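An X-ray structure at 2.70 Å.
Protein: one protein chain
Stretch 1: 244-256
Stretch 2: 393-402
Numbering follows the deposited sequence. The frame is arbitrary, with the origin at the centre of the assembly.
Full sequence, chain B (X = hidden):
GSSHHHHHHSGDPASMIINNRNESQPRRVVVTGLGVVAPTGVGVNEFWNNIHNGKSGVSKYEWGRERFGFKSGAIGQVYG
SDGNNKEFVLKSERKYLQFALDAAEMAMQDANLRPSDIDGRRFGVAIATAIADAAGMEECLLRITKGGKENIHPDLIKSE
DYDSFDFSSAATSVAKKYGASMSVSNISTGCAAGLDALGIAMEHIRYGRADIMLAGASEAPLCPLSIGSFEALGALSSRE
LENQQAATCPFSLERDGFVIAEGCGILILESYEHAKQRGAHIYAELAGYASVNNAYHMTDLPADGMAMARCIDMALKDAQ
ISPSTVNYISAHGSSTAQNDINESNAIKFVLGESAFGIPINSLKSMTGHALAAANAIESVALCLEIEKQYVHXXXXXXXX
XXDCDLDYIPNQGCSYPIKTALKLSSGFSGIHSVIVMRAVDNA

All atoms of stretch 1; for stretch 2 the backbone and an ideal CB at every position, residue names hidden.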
# COMPACT_ATOMS: atom_id res chain seq x y z
N GLN B 244 12.79 -28.89 -0.39
CA GLN B 244 12.66 -27.41 -0.36
C GLN B 244 11.17 -27.00 -0.33
O GLN B 244 10.89 -25.85 0.05
CB GLN B 244 13.37 -26.79 -1.57
CG GLN B 244 14.89 -26.76 -1.43
CD GLN B 244 15.37 -25.83 -0.34
OE1 GLN B 244 14.77 -24.78 -0.08
NE2 GLN B 244 16.46 -26.20 0.30
N GLN B 245 10.27 -27.91 -0.71
CA GLN B 245 8.79 -27.70 -0.67
C GLN B 245 8.32 -27.61 0.78
O GLN B 245 7.29 -26.94 1.02
CB GLN B 245 8.07 -28.82 -1.41
CG GLN B 245 8.29 -28.81 -2.92
CD GLN B 245 7.45 -29.83 -3.64
OE1 GLN B 245 7.18 -30.92 -3.13
NE2 GLN B 245 7.02 -29.49 -4.84
N ALA B 246 9.04 -28.25 1.71
CA ALA B 246 8.72 -28.29 3.16
C ALA B 246 9.16 -27.00 3.86
O ALA B 246 8.79 -26.82 5.04
CB ALA B 246 9.37 -29.51 3.79
N ALA B 247 9.92 -26.14 3.17
CA ALA B 247 10.48 -24.87 3.71
C ALA B 247 9.36 -23.96 4.21
O ALA B 247 9.59 -23.24 5.20
CB ALA B 247 11.32 -24.18 2.66
N THR B 248 8.19 -23.99 3.55
CA THR B 248 6.95 -23.30 3.99
C THR B 248 6.07 -24.31 4.73
O THR B 248 5.49 -25.20 4.07
CB THR B 248 6.24 -22.59 2.82
OG1 THR B 248 5.00 -22.08 3.31
CG2 THR B 248 5.97 -23.48 1.62
N CYS B 249 6.00 -24.20 6.06
CA CYS B 249 5.24 -25.11 6.97
C CYS B 249 4.54 -24.29 8.05
O CYS B 249 5.03 -24.18 9.17
CB CYS B 249 6.17 -26.14 7.60
SG CYS B 249 7.68 -25.43 8.31
N PRO B 250 3.37 -23.67 7.73
CA PRO B 250 2.63 -22.85 8.70
C PRO B 250 2.17 -23.63 9.94
O PRO B 250 1.66 -24.73 9.79
CB PRO B 250 1.41 -22.36 7.91
CG PRO B 250 1.82 -22.48 6.46
CD PRO B 250 2.73 -23.69 6.41
N PHE B 251 2.36 -23.03 11.12
CA PHE B 251 1.91 -23.52 12.46
C PHE B 251 2.76 -24.71 12.92
O PHE B 251 2.44 -25.28 13.99
CB PHE B 251 0.42 -23.87 12.44
CG PHE B 251 -0.47 -22.78 11.89
CD1 PHE B 251 -0.68 -21.61 12.60
CD2 PHE B 251 -1.10 -22.93 10.66
CE1 PHE B 251 -1.49 -20.61 12.10
CE2 PHE B 251 -1.91 -21.93 10.16
CZ PHE B 251 -2.11 -20.77 10.88
N SER B 252 3.81 -25.07 12.17
CA SER B 252 4.78 -26.15 12.51
C SER B 252 5.90 -25.57 13.39
O SER B 252 6.19 -24.36 13.25
CB SER B 252 5.33 -26.80 11.28
OG SER B 252 4.30 -27.41 10.52
N LEU B 253 6.50 -26.41 14.24
CA LEU B 253 7.57 -26.02 15.20
C LEU B 253 8.88 -25.74 14.44
O LEU B 253 9.74 -25.04 15.01
CB LEU B 253 7.73 -27.15 16.22
CG LEU B 253 8.70 -26.89 17.38
CD1 LEU B 253 8.42 -25.56 18.06
CD2 LEU B 253 8.65 -28.02 18.39
N GLU B 254 9.01 -26.24 13.21
CA GLU B 254 10.25 -26.15 12.38
C GLU B 254 10.32 -24.81 11.63
O GLU B 254 11.43 -24.47 11.18
CB GLU B 254 10.32 -27.30 11.37
CG GLU B 254 10.66 -28.64 11.99
CD GLU B 254 9.49 -29.44 12.52
OE1 GLU B 254 8.39 -28.86 12.68
OE2 GLU B 254 9.67 -30.65 12.77
N ARG B 255 9.20 -24.09 11.48
CA ARG B 255 9.08 -22.89 10.61
C ARG B 255 10.12 -21.83 11.03
O ARG B 255 10.35 -21.68 12.24
CB ARG B 255 7.66 -22.32 10.67
CG ARG B 255 7.29 -21.62 11.97
CD ARG B 255 5.82 -21.24 12.00
NE ARG B 255 5.46 -20.43 13.15
CZ ARG B 255 5.16 -20.89 14.36
NH1 ARG B 255 5.16 -22.19 14.61
NH2 ARG B 255 4.85 -20.04 15.33
N ASP B 256 10.72 -21.14 10.05
CA ASP B 256 11.80 -20.14 10.26
C ASP B 256 11.72 -18.99 9.25
O ASP B 256 12.71 -18.23 9.16
CB ASP B 256 13.18 -20.81 10.16
CG ASP B 256 13.49 -21.37 8.78
OD1 ASP B 256 12.58 -21.94 8.16
OD2 ASP B 256 14.64 -21.20 8.33
N UNK B 393 -6.09 -28.42 2.93
CA UNK B 393 -5.24 -28.61 4.11
C UNK B 393 -4.02 -27.67 4.15
O UNK B 393 -3.67 -27.12 3.12
CB UNK B 393 -4.76 -30.06 4.16
N UNK B 394 -3.43 -27.52 5.33
CA UNK B 394 -2.09 -26.91 5.55
C UNK B 394 -1.04 -28.02 5.45
O UNK B 394 -0.90 -28.78 6.43
CB UNK B 394 -2.01 -26.21 6.91
N UNK B 395 -0.35 -28.13 4.31
CA UNK B 395 0.61 -29.24 4.03
C UNK B 395 1.95 -28.93 4.72
O UNK B 395 2.11 -27.81 5.23
CB UNK B 395 0.82 -29.43 2.53
N UNK B 396 2.85 -29.92 4.74
CA UNK B 396 4.21 -29.84 5.32
C UNK B 396 4.12 -29.66 6.85
O UNK B 396 5.07 -29.09 7.43
CB UNK B 396 5.00 -28.69 4.70
N UNK B 397 3.04 -30.14 7.47
CA UNK B 397 2.84 -30.10 8.94
C UNK B 397 3.66 -31.22 9.58
O UNK B 397 3.24 -32.40 9.52
CB UNK B 397 1.36 -30.24 9.30
N UNK B 398 4.80 -30.87 10.18
CA UNK B 398 5.79 -31.81 10.76
C UNK B 398 5.50 -31.95 12.27
O UNK B 398 4.49 -32.60 12.61
CB UNK B 398 7.22 -31.32 10.52
N UNK B 399 6.33 -31.35 13.13
CA UNK B 399 6.20 -31.40 14.61
C UNK B 399 5.18 -30.35 15.05
O UNK B 399 5.30 -29.18 14.68
CB UNK B 399 7.55 -31.16 15.30
N UNK B 400 4.15 -30.72 15.85
CA UNK B 400 3.18 -29.75 16.34
C UNK B 400 3.78 -28.80 17.39
O UNK B 400 4.44 -29.27 18.30
CB UNK B 400 1.97 -30.48 16.93
N UNK B 401 3.56 -27.49 17.23
CA UNK B 401 4.03 -26.42 18.15
C UNK B 401 3.11 -26.40 19.37
O UNK B 401 1.89 -26.42 19.22
CB UNK B 401 4.04 -25.05 17.46
N UNK B 402 3.65 -26.39 20.61
CA UNK B 402 2.81 -26.32 21.81
C UNK B 402 2.01 -25.01 21.92
O UNK B 402 0.93 -25.04 22.48
CB UNK B 402 3.69 -26.48 23.05

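Position 393 lies beyond the reach of stretch 1. Its phi of -85° would suit most residues, proline included, and the deposited residue is Pro 393.

At position 394 CA-to-CB points toward stretch 1, with the ideal CB 4.9 Å from Pro 250 O and 5.1 Å from Phe 251 CD2. A branched side chain with a methyl group would fit: valine, threonine or isoleucine. Thr 394 is found; its CG2 lies 3.8 Å from Pro 250 CB and sits at the edge of the Phe 251 ring.

At position 395 CA-to-CB points away and nothing of stretch 1 lies within 5.5 Å of the ideal CB, so many side chains would serve; Ile 395 only brings its end somewhat nearer.

At position 396 phi/psi of 66/27 is left-handed, a region favoured by glycine, asparagine and aspartate. The ideal CB points toward stretch 1, 3.6 Å from Thr 248 O, a carbonyl that calls for a donor and disfavours a carboxylate. Glycine would offer no donor; asparagine meets both demands. Asn 396 ND2 donates to Thr 248 O at 2.9 Å, nearly linearly.

At position 397 CB points sideways, 4.3 Å from Ser 252 OG. A long or aromatic side chain could lie along stretch 1. Tyr 397 does: its CE1 comes 4.3 Å from Phe 251 CB, an apolar contact, and Pro 250 O lies at its ring edge.

Position 398 points toward stretch 1, its ideal CB 3.4 Å from Glu 254 OE2. A polar uncharged or basic side chain would be reasonable, an acidic one less so. Gln 398 turns away from the carboxylate: its OE1 lies 3.5 Å from Glu 254 CG, and its NE2 reaches 3.8 Å from Ala 246 CB.

Position 399 points sideways, yet its ideal CB is 3.3 Å from Glu 254 OE2, so serine or threonine is well placed to donate. Thr 399 OG1 donates to Glu 254 OE2 at 2.6 Å, while its N donates to Glu 254 OE1 at 3.3 Å. Its O accepts from Leu 253 N at 3.1 Å, a bond indifferent to side chain.

Position 400 points away and tolerates many residues, proline among them at phi -71°; it is Pro 400.

At position 401 the ideal CB points toward stretch 1, 4.2 Å from Arg 255 NH1. This positive charge favours aspartate, with asparagine a neutral alternative. Asp 401 OD2 forms a salt bridge with Arg 255 NH1 at 3.2 Å; the same NH1 donates to Ser 252 O at 2.8 Å.

Position 402 points sideways; phi of -64° admits proline and most other residues, and a small apolar side chain could meet Leu 253. Pro 402 CD approaches Leu 253 CD1 at 4.5 Å.

Stretch 2 (393-402) PTINYQTPDP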
# COMPACT_ATOMS: atom_id res chain seq x y z
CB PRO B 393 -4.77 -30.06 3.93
CG PRO B 393 -4.65 -30.22 2.43
CD PRO B 393 -5.75 -29.36 1.85
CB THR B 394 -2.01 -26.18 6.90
OG1 THR B 394 -3.18 -25.39 7.06
CG2 THR B 394 -0.78 -25.30 7.02
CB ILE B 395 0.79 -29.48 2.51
CG1 ILE B 395 1.46 -28.29 1.80
CG2 ILE B 395 -0.53 -29.84 1.87
CD1 ILE B 395 2.13 -28.66 0.50
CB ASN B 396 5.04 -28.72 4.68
CG ASN B 396 4.98 -28.74 3.16
OD1 ASN B 396 4.89 -29.81 2.56
ND2 ASN B 396 5.04 -27.57 2.55
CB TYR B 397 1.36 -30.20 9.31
CG TYR B 397 1.07 -29.84 10.75
CD1 TYR B 397 0.90 -28.52 11.14
CD2 TYR B 397 0.99 -30.82 11.73
CE1 TYR B 397 0.65 -28.18 12.46
CE2 TYR B 397 0.73 -30.49 13.05
CZ TYR B 397 0.56 -29.17 13.42
OH TYR B 397 0.31 -28.84 14.72
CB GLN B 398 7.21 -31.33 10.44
CG GLN B 398 7.53 -31.36 8.95
CD GLN B 398 8.72 -30.50 8.60
OE1 GLN B 398 9.76 -30.55 9.26
NE2 GLN B 398 8.58 -29.71 7.54
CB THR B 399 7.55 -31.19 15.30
OG1 THR B 399 8.51 -32.03 14.67
CG2 THR B 399 7.50 -31.52 16.78
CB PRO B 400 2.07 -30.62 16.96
CG PRO B 400 2.78 -31.90 17.35
CD PRO B 400 3.87 -32.08 16.32
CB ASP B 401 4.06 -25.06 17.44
CG ASP B 401 4.89 -24.00 18.15
OD1 ASP B 401 4.66 -23.78 19.36
OD2 ASP B 401 5.76 -23.41 17.49
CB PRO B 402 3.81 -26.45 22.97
CG PRO B 402 5.14 -26.03 22.38
CD PRO B 402 5.08 -26.47 20.94
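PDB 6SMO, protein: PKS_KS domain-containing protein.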